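Dehalogenase (Rhodospirillaceae, PDB 6A41) catalyses dehalogenation, probably of halohydrin-type substrates, on a short-chain dehydrogenase/reductase fold. Local coordinates at the interface of chains A and B. Coordinates in Å, arbitrary orientation; residue numbers count along the deposited sequence, not the author numbering. Chains: chain A/B, dehalogenase.

The interface of chains A and B. Residues chain A 91-93, 144-145, 147; chain B 162-163, 166.
B:Glu166 has CG anti to its backbone N (chi1 175°) and an extended chain beyond it, which carries its carboxylate from helix 160-167 across to the loops of A:Leu93 and A:Asn145. The fold is that of the short-chain dehydrogenase/reductase family, and the patch belongs to a two-fold interface that is probably part of the tetramer. OE2 of B:Glu166 accepts a nearly straight hydrogen bond on its syn lone pair from the backbone amide N of A:Leu93, 2.8 Å away. The other oxygen, OE1 of B:Glu166, receives a weak, bent bond from the amide N of A:Asn145 at 3.0 Å. OE1 of B:Glu166 also lies 2.6 Å from the oxygen of water 1. This water is 2.7 Å from the carbonyl O of A:Ala91 and 2.9 Å from the amide N of A:Ala147, so it ties the carboxylate to the N-terminal end of helix 147-158, whose dipole may help to stabilise negative charge. The side-chain amide of A:Asn145, with CG beside its own backbone N (chi1 -48°), crosses the carboxylate with the planes 51° apart, OD1 being 3.4 Å from CD of B:Glu166. A:Ala144 packs its methyl against the backbone of B:Glu166. CB of A:Ala147 meets CB of B:Ser162, about one turn before B:Glu166 in helix 160-167, at 3.6 Å and also touches the CD2 branch of B:Leu163. CD2 of B:Leu163 approaches CD2 of A:Leu93 at 4.1 Å, the two leucines crossing at about a right angle. An alanine at B:Glu166 would remove both oxygens and probably leave the A:Leu93 amide without its acceptor across the interface and water 1 without its tie to chain B.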
loop_
_atom_site.group_PDB
_atom_site.type_symbol
_atom_site.label_atom_id
_atom_site.label_comp_id
_atom_site.label_asym_id
_atom_site.label_seq_id
_atom_site.Cartn_x
_atom_site.Cartn_y
_atom_site.Cartn_z
ATOM N N ALA A 91 11.389 7.578 21.834
ATOM C CA ALA A 91 12.529 8.314 21.322
ATOM C C ALA A 91 12.100 9.496 20.465
ATOM O O ALA A 91 12.273 9.426 19.208
ATOM C CB ALA A 91 13.428 7.389 20.506
ATOM N N PRO A 92 11.450 10.505 21.091
ATOM C CA PRO A 92 11.240 11.778 20.293
ATOM C C PRO A 92 12.531 12.279 19.670
ATOM O O PRO A 92 13.618 12.023 20.232
ATOM C CB PRO A 92 10.613 12.750 21.320
ATOM C CG PRO A 92 10.852 12.112 22.656
ATOM C CD PRO A 92 11.223 10.693 22.536
ATOM N N LEU A 93 12.448 12.967 18.508
ATOM C CA LEU A 93 13.622 13.567 17.860
ATOM C C LEU A 93 14.648 14.121 18.799
ATOM O O LEU A 93 15.829 13.813 18.642
ATOM C CB LEU A 93 13.205 14.729 16.973
ATOM C CG LEU A 93 12.817 14.216 15.609
ATOM C CD1 LEU A 93 12.230 15.382 14.866
ATOM C CD2 LEU A 93 13.896 13.572 14.742
ATOM N N ALA A 144 4.104 8.210 16.368
ATOM C CA ALA A 144 4.836 9.392 16.868
ATOM C C ALA A 144 5.732 8.962 18.038
ATOM O O ALA A 144 5.326 8.123 18.861
ATOM C CB ALA A 144 3.922 10.498 17.282
ATOM N N ASN A 145 6.937 9.530 18.069
ATOM C CA ASN A 145 7.901 9.272 19.154
ATOM C C ASN A 145 8.552 7.886 19.161
ATOM O O ASN A 145 9.358 7.595 20.070
ATOM C CB ASN A 145 7.354 9.684 20.558
ATOM C CG ASN A 145 6.755 11.055 20.529
ATOM O OD1 ASN A 145 7.412 11.951 20.107
ATOM N ND2 ASN A 145 5.487 11.233 21.016
ATOM N N ALA A 147 9.966 6.704 16.001
ATOM C CA ALA A 147 10.334 6.552 14.638
ATOM C C ALA A 147 11.539 5.662 14.398
ATOM O O ALA A 147 11.611 4.967 13.399
ATOM C CB ALA A 147 10.582 7.927 14.052
ATOM N N SER B 162 5.871 8.230 10.857
ATOM C CA SER B 162 6.124 8.440 12.349
ATOM C C SER B 162 6.567 9.857 12.636
ATOM O O SER B 162 6.047 10.507 13.561
ATOM C CB SER B 162 7.180 7.419 12.890
ATOM O OG SER B 162 6.726 6.130 12.677
ATOM N N LEU B 163 7.500 10.364 11.818
ATOM C CA LEU B 163 7.887 11.759 12.025
ATOM C C LEU B 163 6.773 12.727 11.673
ATOM O O LEU B 163 6.616 13.760 12.322
ATOM C CB LEU B 163 9.114 12.069 11.235
ATOM C CG LEU B 163 10.417 11.377 11.732
ATOM C CD1 LEU B 163 11.606 11.743 10.939
ATOM C CD2 LEU B 163 10.613 11.681 13.199
ATOM N N GLU B 166 4.672 12.972 14.609
ATOM C CA GLU B 166 5.353 13.601 15.731
ATOM C C GLU B 166 5.480 15.148 15.562
ATOM O O GLU B 166 5.314 15.943 16.531
ATOM C CB GLU B 166 6.750 12.907 15.782
ATOM C CG GLU B 166 7.691 13.476 16.791
ATOM C CD GLU B 166 8.933 12.614 17.107
ATOM O OE1 GLU B 166 8.993 11.349 16.857
ATOM O OE2 GLU B 166 9.822 13.271 17.707
HETATM O O HOH W 1 10.650 9.362 17.026
#